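Local structure of invertase/pectin methylesterase inhibitor family protein (Arabidopsis thaliana, 1X91) at residues K14-S19 against T135-C140; E87-H92 against M103-A108; E91-G96 against N148-N153; M99-K104 against G141-I146. The protein inhibits pectin methylesterase from flowers, siliques and leaves, acting as a small secreted helical protein of the plant cell wall space. The protein carries 1 engineered substitution. All blocks are in the same frame, centred on the assembly; numbering follows the deposited sequence. Where two conformers were deposited one is given.

Contact 1. Residues K14-S19 against T135-C140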
loop_
_atom_site.group_PDB
_atom_site.type_symbol
_atom_site.label_atom_id
_atom_site.label_comp_id
_atom_site.label_asym_id
_atom_site.label_seq_id
_atom_site.Cartn_x
_atom_site.Cartn_y
_atom_site.Cartn_z
ATOM N N LYS A 14 -11.945 6.983 8.965
ATOM C CA LYS A 14 -12.489 6.210 7.866
ATOM C C LYS A 14 -11.587 5.062 7.416
ATOM O O LYS A 14 -11.848 4.425 6.380
ATOM C CB LYS A 14 -12.781 7.160 6.730
ATOM C CG LYS A 14 -14.010 8.040 6.993
ATOM C CD LYS A 14 -14.155 9.118 5.976
ATOM C CE LYS A 14 -13.222 10.308 6.232
ATOM N NZ LYS A 14 -13.566 11.158 7.432
ATOM N N THR A 15 -10.582 4.748 8.229
ATOM C CA THR A 15 -9.606 3.675 7.945
ATOM C C THR A 15 -9.670 2.508 8.926
ATOM O O THR A 15 -10.231 2.636 9.998
ATOM C CB THR A 15 -8.156 4.284 7.925
ATOM O OG1 THR A 15 -7.766 4.702 9.241
ATOM C CG2 THR A 15 -8.108 5.537 7.087
ATOM N N LEU A 16 -9.080 1.356 8.548
ATOM C CA LEU A 16 -9.062 0.150 9.384
ATOM C C LEU A 16 -8.100 0.205 10.545
ATOM O O LEU A 16 -8.311 -0.462 11.566
ATOM C CB LEU A 16 -8.725 -1.104 8.546
ATOM C CG LEU A 16 -9.874 -1.921 7.933
ATOM C CD1 LEU A 16 -10.907 -1.113 7.190
ATOM C CD2 LEU A 16 -9.263 -2.978 7.014
ATOM N N ASN A 17 -7.039 1.016 10.403
ATOM C CA ASN A 17 -6.095 1.210 11.479
ATOM C C ASN A 17 -5.961 2.720 11.617
ATOM O O ASN A 17 -5.082 3.360 11.022
ATOM C CB ASN A 17 -4.756 0.503 11.194
ATOM C CG ASN A 17 -3.905 0.415 12.390
ATOM O OD1 ASN A 17 -3.949 1.294 13.260
ATOM N ND2 ASN A 17 -3.085 -0.641 12.472
ATOM N N PRO A 18 -6.872 3.321 12.369
ATOM C CA PRO A 18 -6.739 4.760 12.606
ATOM C C PRO A 18 -5.431 5.103 13.317
ATOM O O PRO A 18 -4.918 6.172 12.980
ATOM C CB PRO A 18 -8.037 5.123 13.386
ATOM C CG PRO A 18 -8.982 4.127 12.880
ATOM C CD PRO A 18 -8.139 2.803 12.913
ATOM N N SER A 19 -4.898 4.281 14.233
ATOM C CA SER A 19 -3.618 4.568 14.886
ATOM C C SER A 19 -2.539 4.767 13.823
ATOM O O SER A 19 -1.800 5.751 13.848
ATOM C CB SER A 19 -3.183 3.482 15.868
ATOM O OG SER A 19 -4.127 3.400 16.943
ATOM N N THR A 135 1.423 -2.532 6.386
ATOM C CA THR A 135 1.668 -1.096 6.178
ATOM C C THR A 135 1.140 -0.672 4.816
ATOM O O THR A 135 0.485 0.347 4.684
ATOM C CB THR A 135 3.149 -0.812 6.297
ATOM O OG1 THR A 135 3.489 -0.948 7.699
ATOM C CG2 THR A 135 3.522 0.611 5.849
ATOM N N ILE A 136 1.385 -1.470 3.790
ATOM C CA ILE A 136 0.910 -1.093 2.465
ATOM C C ILE A 136 -0.602 -1.162 2.394
ATOM O O ILE A 136 -1.214 -0.299 1.776
ATOM C CB ILE A 136 1.607 -1.960 1.375
ATOM C CG1 ILE A 136 3.052 -1.552 1.267
ATOM C CG2 ILE A 136 0.896 -1.879 0.011
ATOM C CD1 ILE A 136 3.954 -2.590 0.639
ATOM N N LYS A 137 -1.221 -2.166 3.011
ATOM C CA LYS A 137 -2.644 -2.239 3.043
ATOM C C LYS A 137 -3.219 -0.959 3.701
ATOM O O LYS A 137 -4.189 -0.377 3.193
ATOM C CB LYS A 137 -3.053 -3.509 3.777
ATOM C CG LYS A 137 -4.488 -3.677 3.932
ATOM C CD LYS A 137 -4.751 -5.143 4.421
ATOM C CE LYS A 137 -6.173 -5.286 4.732
ATOM N NZ LYS A 137 -6.450 -6.582 5.348
ATOM N N ASN A 138 -2.616 -0.561 4.804
ATOM C CA ASN A 138 -3.074 0.642 5.531
ATOM C C ASN A 138 -2.897 1.913 4.695
ATOM O O ASN A 138 -3.801 2.785 4.642
ATOM C CB ASN A 138 -2.298 0.748 6.837
ATOM C CG ASN A 138 -2.721 -0.310 7.847
ATOM O OD1 ASN A 138 -3.844 -0.807 7.795
ATOM N ND2 ASN A 138 -1.793 -0.681 8.740
ATOM N N LEU A 139 -1.743 2.064 4.048
ATOM C CA LEU A 139 -1.458 3.215 3.196
ATOM C C LEU A 139 -2.441 3.238 2.037
ATOM O O LEU A 139 -2.956 4.293 1.676
ATOM C CB LEU A 139 -0.012 3.209 2.676
ATOM C CG LEU A 139 1.032 3.523 3.723
ATOM C CD1 LEU A 139 2.370 3.163 3.170
ATOM C CD2 LEU A 139 0.999 5.023 4.047
ATOM N N CYS A 140 -2.695 2.074 1.414
ATOM C CA CYS A 140 -3.723 2.063 0.351
ATOM C C CYS A 140 -5.076 2.497 0.876
ATOM O O CYS A 140 -5.799 3.231 0.184
ATOM C CB CYS A 140 -3.832 0.703 -0.360
ATOM S SG CYS A 140 -2.423 0.172 -1.342
HETATM O O HOH W 1 -2.613 -3.030 10.623
HETATM O O HOH W 2 -6.012 1.204 7.570
#

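Contact 2. Residues E87-H92 against M103-A108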
loop_
_atom_site.group_PDB
_atom_site.type_symbol
_atom_site.label_atom_id
_atom_site.label_comp_id
_atom_site.label_asym_id
_atom_site.label_seq_id
_atom_site.Cartn_x
_atom_site.Cartn_y
_atom_site.Cartn_z
ATOM N N GLU A 87 1.825 2.595 -10.100
ATOM C CA GLU A 87 2.338 3.438 -11.192
ATOM C C GLU A 87 1.145 4.039 -11.945
ATOM O O GLU A 87 1.151 5.215 -12.247
ATOM C CB GLU A 87 3.261 2.674 -12.109
ATOM C CG GLU A 87 4.566 2.328 -11.380
ATOM C CD GLU A 87 5.552 1.470 -12.171
ATOM O OE1 GLU A 87 5.116 0.711 -13.052
ATOM O OE2 GLU A 87 6.778 1.537 -11.857
ATOM N N GLU A 88 0.137 3.199 -12.242
ATOM C CA GLU A 88 -1.072 3.691 -12.945
ATOM C C GLU A 88 -1.850 4.644 -12.062
ATOM O O GLU A 88 -2.373 5.650 -12.553
ATOM C CB GLU A 88 -1.914 2.519 -13.361
ATOM C CG GLU A 88 -1.297 1.674 -14.481
ATOM C CD GLU A 88 -0.953 2.470 -15.693
ATOM O OE1 GLU A 88 -1.753 3.316 -16.095
ATOM O OE2 GLU A 88 0.165 2.291 -16.231
ATOM N N ALA A 89 -1.881 4.364 -10.773
ATOM C CA ALA A 89 -2.576 5.233 -9.843
ATOM C C ALA A 89 -1.974 6.645 -9.932
ATOM O O ALA A 89 -2.691 7.652 -9.976
ATOM C CB ALA A 89 -2.458 4.703 -8.432
ATOM N N PHE A 90 -0.651 6.729 -9.985
ATOM C CA PHE A 90 0.031 8.017 -10.159
ATOM C C PHE A 90 -0.394 8.704 -11.469
ATOM O O PHE A 90 -0.609 9.901 -11.493
ATOM C CB PHE A 90 1.549 7.859 -10.205
ATOM C CG PHE A 90 2.240 7.731 -8.839
ATOM C CD1 PHE A 90 2.490 8.830 -8.048
ATOM C CD2 PHE A 90 2.752 6.509 -8.414
ATOM C CE1 PHE A 90 3.248 8.703 -6.840
ATOM C CE2 PHE A 90 3.437 6.394 -7.218
ATOM C CZ PHE A 90 3.663 7.506 -6.437
ATOM N N GLU A 91 -0.432 7.954 -12.559
ATOM C CA GLU A 91 -0.811 8.503 -13.855
ATOM C C GLU A 91 -2.147 9.133 -13.817
ATOM O O GLU A 91 -2.320 10.234 -14.358
ATOM C CB GLU A 91 -0.767 7.453 -14.961
ATOM C CG GLU A 91 0.579 6.769 -15.191
ATOM C CD GLU A 91 1.603 7.615 -15.887
ATOM O OE1 GLU A 91 1.209 8.298 -16.841
ATOM O OE2 GLU A 91 2.819 7.531 -15.540
ATOM N N HIS A 92 -3.097 8.460 -13.157
ATOM C CA HIS A 92 -4.458 9.028 -13.071
ATOM C C HIS A 92 -4.537 10.187 -12.110
ATOM O O HIS A 92 -5.211 11.196 -12.393
ATOM C CB HIS A 92 -5.472 7.922 -12.804
ATOM C CG HIS A 92 -5.601 7.031 -13.995
ATOM N ND1 HIS A 92 -6.424 7.350 -15.044
ATOM C CD2 HIS A 92 -4.927 5.916 -14.375
ATOM C CE1 HIS A 92 -6.282 6.454 -16.009
ATOM N NE2 HIS A 92 -5.369 5.580 -15.629
ATOM N N MET A 103 -9.407 3.036 -8.253
ATOM C CA MET A 103 -9.541 1.698 -8.814
ATOM C C MET A 103 -8.180 0.979 -8.761
ATOM O O MET A 103 -8.081 -0.189 -8.381
ATOM C CB MET A 103 -9.951 1.767 -10.304
ATOM C CG MET A 103 -10.211 0.445 -10.874
ATOM S SD MET A 103 -10.694 0.527 -12.659
ATOM C CE MET A 103 -9.169 0.953 -13.508
ATOM N N LYS A 104 -7.144 1.726 -9.146
ATOM C CA LYS A 104 -5.809 1.124 -9.176
ATOM C C LYS A 104 -5.218 0.912 -7.792
ATOM O O LYS A 104 -4.588 -0.131 -7.521
ATOM C CB LYS A 104 -4.883 1.964 -10.044
ATOM C CG LYS A 104 -5.206 1.894 -11.533
ATOM C CD LYS A 104 -5.001 0.495 -12.111
ATOM C CE LYS A 104 -5.154 0.470 -13.606
ATOM N NZ LYS A 104 -5.011 -0.871 -14.154
ATOM N N VAL A 105 -5.461 1.813 -6.844
ATOM C CA VAL A 105 -5.050 1.599 -5.455
ATOM C C VAL A 105 -5.779 0.423 -4.853
ATOM O O VAL A 105 -5.197 -0.379 -4.117
ATOM C CB VAL A 105 -5.249 2.856 -4.622
ATOM C CG1 VAL A 105 -4.993 2.552 -3.132
ATOM C CG2 VAL A 105 -4.339 3.939 -5.044
ATOM N N SER A 106 -7.040 0.261 -5.203
ATOM C CA SER A 106 -7.812 -0.889 -4.732
ATOM C C SER A 106 -7.187 -2.218 -5.184
ATOM O O SER A 106 -7.114 -3.175 -4.420
ATOM C CB SER A 106 -9.288 -0.751 -5.142
ATOM O OG SER A 106 -10.126 -1.536 -4.307
ATOM N N ALA A 107 -6.729 -2.267 -6.419
ATOM C CA ALA A 107 -6.074 -3.421 -6.940
ATOM C C ALA A 107 -4.755 -3.657 -6.238
ATOM O O ALA A 107 -4.435 -4.790 -5.907
ATOM C CB ALA A 107 -5.899 -3.292 -8.381
ATOM N N ALA A 108 -4.007 -2.595 -5.967
ATOM C CA ALA A 108 -2.753 -2.750 -5.190
ATOM C C ALA A 108 -2.996 -3.313 -3.826
ATOM O O ALA A 108 -2.224 -4.184 -3.347
ATOM C CB ALA A 108 -2.000 -1.448 -5.094
#

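Contact 3. Residues E91-G96 against N148-N153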
loop_
_atom_site.group_PDB
_atom_site.type_symbol
_atom_site.label_atom_id
_atom_site.label_comp_id
_atom_site.label_asym_id
_atom_site.label_seq_id
_atom_site.Cartn_x
_atom_site.Cartn_y
_atom_site.Cartn_z
ATOM N N GLU A 91 -0.432 7.954 -12.559
ATOM C CA GLU A 91 -0.811 8.503 -13.855
ATOM C C GLU A 91 -2.147 9.133 -13.817
ATOM O O GLU A 91 -2.320 10.234 -14.358
ATOM C CB GLU A 91 -0.767 7.453 -14.961
ATOM C CG GLU A 91 0.579 6.769 -15.191
ATOM C CD GLU A 91 1.603 7.615 -15.887
ATOM O OE1 GLU A 91 1.209 8.298 -16.841
ATOM O OE2 GLU A 91 2.819 7.531 -15.540
ATOM N N HIS A 92 -3.097 8.460 -13.157
ATOM C CA HIS A 92 -4.458 9.028 -13.071
ATOM C C HIS A 92 -4.537 10.187 -12.110
ATOM O O HIS A 92 -5.211 11.196 -12.393
ATOM C CB HIS A 92 -5.472 7.922 -12.804
ATOM C CG HIS A 92 -5.601 7.031 -13.995
ATOM N ND1 HIS A 92 -6.424 7.350 -15.044
ATOM C CD2 HIS A 92 -4.927 5.916 -14.375
ATOM C CE1 HIS A 92 -6.282 6.454 -16.009
ATOM N NE2 HIS A 92 -5.369 5.580 -15.629
ATOM N N LEU A 93 -3.843 10.105 -10.989
ATOM C CA LEU A 93 -3.742 11.253 -10.061
ATOM C C LEU A 93 -3.233 12.513 -10.749
ATOM O O LEU A 93 -3.788 13.578 -10.532
ATOM C CB LEU A 93 -2.877 10.944 -8.850
ATOM C CG LEU A 93 -2.720 12.074 -7.818
ATOM C CD1 LEU A 93 -4.028 12.480 -7.231
ATOM C CD2 LEU A 93 -1.707 11.687 -6.753
ATOM N N ALA A 94 -2.271 12.376 -11.639
ATOM C CA ALA A 94 -1.645 13.488 -12.371
ATOM C C ALA A 94 -2.688 14.163 -13.252
ATOM O O ALA A 94 -2.572 15.346 -13.550
ATOM C CB ALA A 94 -0.476 13.041 -13.188
ATOM N N SER A 95 -3.698 13.427 -13.691
ATOM C CA SER A 95 -4.806 14.038 -14.446
ATOM C C SER A 95 -5.943 14.560 -13.569
ATOM O O SER A 95 -6.967 15.034 -14.088
ATOM C CB SER A 95 -5.330 13.048 -15.499
ATOM O OG SER A 95 -6.101 12.045 -14.886
ATOM N N GLY A 96 -5.796 14.498 -12.254
ATOM C CA GLY A 96 -6.881 14.844 -11.346
ATOM C C GLY A 96 -7.999 13.811 -11.252
ATOM O O GLY A 96 -9.085 14.090 -10.723
ATOM N N ASN A 148 -11.208 9.196 -3.097
ATOM C CA ASN A 148 -12.659 9.347 -3.075
ATOM C C ASN A 148 -13.108 10.790 -2.903
ATOM O O ASN A 148 -14.165 11.185 -3.465
ATOM C CB ASN A 148 -13.273 8.473 -1.977
ATOM C CG ASN A 148 -14.772 8.525 -1.971
ATOM O OD1 ASN A 148 -15.376 9.226 -1.165
ATOM N ND2 ASN A 148 -15.380 7.797 -2.880
ATOM N N MET A 149 -12.350 11.578 -2.144
ATOM C CA MET A 149 -12.723 12.956 -1.814
ATOM C C MET A 149 -12.289 14.021 -2.811
ATOM O O MET A 149 -12.694 15.175 -2.716
ATOM C CB MET A 149 -12.182 13.334 -0.434
ATOM C CG MET A 149 -12.789 12.509 0.655
ATOM S SD MET A 149 -12.262 12.946 2.327
ATOM C CE MET A 149 -10.673 13.126 2.127
ATOM N N LEU A 150 -11.498 13.639 -3.799
ATOM C CA LEU A 150 -11.056 14.566 -4.797
ATOM C C LEU A 150 -12.263 14.947 -5.648
ATOM O O LEU A 150 -13.170 14.136 -5.845
ATOM C CB LEU A 150 -9.976 13.933 -5.691
ATOM C CG LEU A 150 -8.648 13.642 -4.996
ATOM C CD1 LEU A 150 -7.676 12.907 -5.873
ATOM C CD2 LEU A 150 -8.014 14.951 -4.501
ATOM N N PRO A 151 -12.277 16.174 -6.148
ATOM C CA PRO A 151 -13.380 16.624 -7.005
ATOM C C PRO A 151 -13.569 15.710 -8.206
ATOM O O PRO A 151 -12.605 15.173 -8.764
ATOM C CB PRO A 151 -12.895 17.996 -7.494
ATOM C CG PRO A 151 -11.997 18.467 -6.436
ATOM C CD PRO A 151 -11.272 17.238 -5.969
ATOM N N ARG A 152 -14.821 15.560 -8.606
ATOM C CA ARG A 152 -15.204 14.713 -9.714
ATOM C C ARG A 152 -14.999 15.575 -10.940
ATOM O O ARG A 152 -15.560 16.663 -11.025
ATOM C CB ARG A 152 -16.674 14.304 -9.572
ATOM C CG ARG A 152 -17.009 13.687 -8.184
ATOM C CD ARG A 152 -17.735 14.641 -7.176
ATOM N NE ARG A 152 -17.228 16.027 -7.189
ATOM C CZ ARG A 152 -17.542 16.959 -6.300
ATOM N NH1 ARG A 152 -18.419 16.720 -5.331
ATOM N NH2 ARG A 152 -17.007 18.166 -6.422
ATOM N N ASN A 153 -14.175 15.113 -11.873
ATOM C CA ASN A 153 -13.807 15.936 -13.037
ATOM C C ASN A 153 -14.132 17.436 -12.913
ATOM O O ASN A 153 -13.310 18.243 -12.432
ATOM C CB ASN A 153 -14.490 15.379 -14.278
ATOM C CG ASN A 153 -14.094 13.972 -14.540
ATOM O OD1 ASN A 153 -14.843 13.026 -14.265
ATOM N ND2 ASN A 153 -12.860 13.806 -15.006
HETATM O O HOH W 3 -11.699 12.812 -8.822
HETATM O O HOH W 4 -9.823 16.032 -8.938
#

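Contact 4. Residues M99-K104 against G141-I146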
loop_
_atom_site.group_PDB
_atom_site.type_symbol
_atom_site.label_atom_id
_atom_site.label_comp_id
_atom_site.label_asym_id
_atom_site.label_seq_id
_atom_site.Cartn_x
_atom_site.Cartn_y
_atom_site.Cartn_z
ATOM N N MET A 99 -11.059 8.844 -9.356
ATOM C CA MET A 99 -11.699 7.537 -9.528
ATOM C C MET A 99 -10.700 6.555 -10.126
ATOM O O MET A 99 -10.649 5.415 -9.704
ATOM C CB MET A 99 -12.968 7.619 -10.407
ATOM C CG MET A 99 -13.639 6.254 -10.714
ATOM S SD MET A 99 -15.207 6.266 -11.710
ATOM N N GLY A 100 -9.899 7.006 -11.074
ATOM C CA GLY A 100 -8.899 6.175 -11.702
ATOM C C GLY A 100 -7.856 5.752 -10.696
ATOM O O GLY A 100 -7.424 4.571 -10.639
ATOM N N MET A 101 -7.418 6.729 -9.898
ATOM C CA MET A 101 -6.496 6.447 -8.808
ATOM C C MET A 101 -7.080 5.392 -7.874
ATOM O O MET A 101 -6.411 4.442 -7.468
ATOM C CB MET A 101 -6.169 7.722 -8.043
ATOM C CG MET A 101 -5.338 7.406 -6.818
ATOM S SD MET A 101 -4.875 8.904 -5.953
ATOM C CE MET A 101 -4.283 8.173 -4.376
ATOM N N ASN A 102 -8.338 5.549 -7.537
ATOM C CA ASN A 102 -8.987 4.705 -6.569
ATOM C C ASN A 102 -9.068 3.252 -6.996
ATOM O O ASN A 102 -8.745 2.348 -6.249
ATOM C CB ASN A 102 -10.349 5.317 -6.304
ATOM C CG ASN A 102 -11.066 4.707 -5.203
ATOM O OD1 ASN A 102 -11.697 3.654 -5.372
ATOM N ND2 ASN A 102 -11.056 5.392 -4.023
ATOM N N MET A 103 -9.407 3.036 -8.253
ATOM C CA MET A 103 -9.541 1.698 -8.814
ATOM C C MET A 103 -8.180 0.979 -8.761
ATOM O O MET A 103 -8.081 -0.189 -8.381
ATOM C CB MET A 103 -9.951 1.767 -10.304
ATOM C CG MET A 103 -10.211 0.445 -10.874
ATOM S SD MET A 103 -10.694 0.527 -12.659
ATOM C CE MET A 103 -9.169 0.953 -13.508
ATOM N N LYS A 104 -7.144 1.726 -9.146
ATOM C CA LYS A 104 -5.809 1.124 -9.176
ATOM C C LYS A 104 -5.218 0.912 -7.792
ATOM O O LYS A 104 -4.588 -0.131 -7.521
ATOM C CB LYS A 104 -4.883 1.964 -10.044
ATOM C CG LYS A 104 -5.206 1.894 -11.533
ATOM C CD LYS A 104 -5.001 0.495 -12.111
ATOM C CE LYS A 104 -5.154 0.470 -13.606
ATOM N NZ LYS A 104 -5.011 -0.871 -14.154
ATOM N N GLY A 141 -5.422 2.061 2.079
ATOM C CA GLY A 141 -6.697 2.440 2.693
ATOM C C GLY A 141 -6.807 3.950 2.852
ATOM O O GLY A 141 -7.847 4.523 2.522
ATOM N N ILE A 142 -5.722 4.606 3.259
ATOM C CA ILE A 142 -5.683 6.052 3.364
ATOM C C ILE A 142 -5.852 6.689 1.979
ATOM O O ILE A 142 -6.620 7.626 1.785
ATOM C CB ILE A 142 -4.378 6.541 4.062
ATOM C CG1 ILE A 142 -4.322 6.051 5.507
ATOM C CG2 ILE A 142 -4.308 8.059 4.009
ATOM C CD1 ILE A 142 -2.979 6.209 6.193
ATOM N N ALA A 143 -5.126 6.177 0.978
ATOM C CA ALA A 143 -5.190 6.715 -0.368
ATOM C C ALA A 143 -6.600 6.549 -0.972
ATOM O O ALA A 143 -7.001 7.331 -1.808
ATOM C CB ALA A 143 -4.158 6.009 -1.276
ATOM N N LEU A 144 -7.316 5.494 -0.625
ATOM C CA LEU A 144 -8.670 5.300 -1.118
ATOM C C LEU A 144 -9.610 6.347 -0.565
ATOM O O LEU A 144 -10.457 6.883 -1.293
ATOM C CB LEU A 144 -9.190 3.907 -0.737
ATOM C CG LEU A 144 -8.537 2.703 -1.445
ATOM C CD1 LEU A 144 -9.083 1.434 -0.838
ATOM C CD2 LEU A 144 -8.838 2.836 -2.917
ATOM N N VAL A 145 -9.438 6.689 0.684
ATOM C CA VAL A 145 -10.292 7.702 1.272
ATOM C C VAL A 145 -10.000 9.067 0.637
ATOM O O VAL A 145 -10.910 9.789 0.231
ATOM C CB VAL A 145 -10.088 7.743 2.804
ATOM C CG1 VAL A 145 -10.950 8.855 3.436
ATOM C CG2 VAL A 145 -10.458 6.441 3.418
ATOM N N ILE A 146 -8.730 9.390 0.454
ATOM C CA ILE A 146 -8.316 10.633 -0.181
ATOM C C ILE A 146 -8.794 10.730 -1.617
ATOM O O ILE A 146 -9.419 11.738 -2.024
ATOM C CB ILE A 146 -6.788 10.833 -0.123
ATOM C CG1 ILE A 146 -6.257 10.885 1.303
ATOM C CG2 ILE A 146 -6.413 12.108 -0.884
ATOM C CD1 ILE A 146 -4.713 10.614 1.366
#

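Contact 1. Residues K14-S19 against T135-C140
Asn17 carries its CG anti to the backbone N (chi1 -166°), whereas Asn138 turns its CG anti to the carbonyl carbon (chi1 -72°); between them these torsions bring two amides together from opposing backbones. The contact joins the N-terminal alpha-hairpin, an extension required for inhibition, to helix 127-149 of the four-helix bundle. Water fills the polar edge of this docking, while Phe20 and Phe24 pack directly on Leu139. The amide planes stand 80° apart, and the nearest approach of the two side chains is a plain van der Waals one, 3.8 Å from Asn17 CB to Asn138 OD1. No direct hydrogen bond spans the gap. One water instead accepts from Asn17 ND2 and from Asn138 ND2, and a second accepts from Asn17 N while donating to Asn138 OD1. A leucine in place of Asn138 would take away both amide ends and would probably leave the two waters without their mates on the bundle side. Asn17 OD1 is engaged elsewhere, capping Phe20 N at the start of helix 18-27. Lys137, held at NZ by a salt bridge to Asp113, extends the edge of the contact: its CE lies 4.5 Å from Leu16 CD2.

Contact 2. Residues E87-H92 against M103-A108
Glu88 O accepts His92 N at 3.0 Å, and across the contact Lys104 O receives Ala108 N in the same manner; these bonds keep two neighbouring helices regular where they pack. Helices 66-94 and 98-119 form an antiparallel pair of the four-helix bundle. The axes of segments 87-92 and 103-108 approach to 8.5 Å, with a crossing angle of -164°, and the small Ala89 lets the backbones come this close, its CA being 5.3 Å from that of Lys104. On the outer side the Lys104 chain bends at chi2 (-65°) and then runs straight, which lays it alongside Glu88, both side chains pointing the same way. Lys104 CG and CE each approach Glu88 CB to 3.8 Å, giving an aliphatic contact between two charged residues. Their charged ends stay apart, Glu88 OE1 being 5.6 Å from Lys104 NZ, so any attraction acts at a distance. An alanine in place of Lys104 would remove the methylenes beside Glu88 and would probably leave Glu88 CB with less packing and the Glu88 carboxylate without the nearby positive charge. Toward the interior, where Cys140, Ala143 and Leu144 of helix 127-149 also touch Val105, the pair across the contact is apolar: Ala89 CB meets Val105 CG2 at 3.9 Å.

Contact 3. Residues E91-G96 against N148-N153
Leu93 and Leu150 make the close-packed half of this contact, methyl against methyl: CD1 of Leu93 lies 3.9 Å from CD1 of Leu150, and the two side chains cross at about a right angle. Leu93 reaches across because its CG stands anti to the backbone N (chi1 -179°), while the backbone of Leu150 already directs its side chain at the partner. Both leucines are buried, and helix 34-62 touches both of them, Leu34 meeting Leu150 and Ala38 meeting Leu93. The pair lies at one end of the bundle, where helix 66-94 finishes and the C-terminal tail leaves helix 127-149.

A tight turn positions the next residue to take part. Gly96 ends its helix in a Schellman motif, with a positive phi of 74° that suits glycine, and its N bonds to Leu93 O at 2.8 Å. That same carbonyl also accepts Gln35 NE2, so two donors grip it. In one of two modelled conformers Ser95 OG reaches His92 O, a bond that is therefore doubtful as a fixed feature.

The other half of the contact is wet and loosely joined. Beyond the turn the chain faces the tail across solvent: Gly96 O and Pro151 O are 4.2 Å apart, with a water donating to both, 2.7 Å from Gly96 O and 2.9 Å from Pro151 O. Two carbonyl oxygens are both acceptors and cannot bond each other, so water supplies the protons that link them, whereas the leucines meet without any mediator.

Contact 4. Residues M99-K104 against G141-I146
Helices 98-119 and 127-149, successive antiparallel members of the four-helix bundle, meet here through one apolar and one mixed pair of side chains. Met101 stretches out fully, CG anti to the backbone N (chi1 174°) and the chain extended beyond it, so that the terminal methyl does the touching: CE lies 3.8 Å from Ala143 CB and equally close to Ala143 O. A long flexible residue thus fills the interval opposite a very short one. One position along, Asn102 and Leu144 are neighbours in the backbone as well, their CA atoms 5.5 Å apart, and their side chains cross at about a right angle. The CD2 branch of Leu144 slots in against Asn102, 3.4 Å from Asn102 O and 3.6 Å from Asn102 ND2, so a methyl group packs against polar atoms rather than against carbon alone. The amide nitrogen looks beyond this methyl: ND2 is hydrogen-bonded to Ser147 OG in the next turn of helix 127-149, and that hydroxyl also bonds to Ala143 O, which links the side chain of one helix to the backbone of the other. Within the bundle, Met101 continues inward to Leu42 of helix 34-62 and Leu93 of helix 66-94, Ile146 lies on Leu37 and Thr41, and Ile142 carries the packing outward to Phe20 and Phe24 of helix 18-27.

Overall arrangement
Contacts 1, 3 and 4 all draw on helix 127-149, while contacts 2 and 4 overlap on helix 98-119, sharing Met103 and Lys104, with centres 7 Å apart. Contacts 2 and 4 tie together the bundle, each burying an apolar pair beside a more polar one. Contact 3, sharing Glu91 and His92 with contact 2, lies at the bundle end, with a buried leucine pair and a hydrated side. Contact 1 differs most: it lies at the surface, buries no touching residue and is bridged by water at its polar residues. Direct packing therefore prevails between the bundle helices, and water bridges appear where the hairpin and the tail adjoin them.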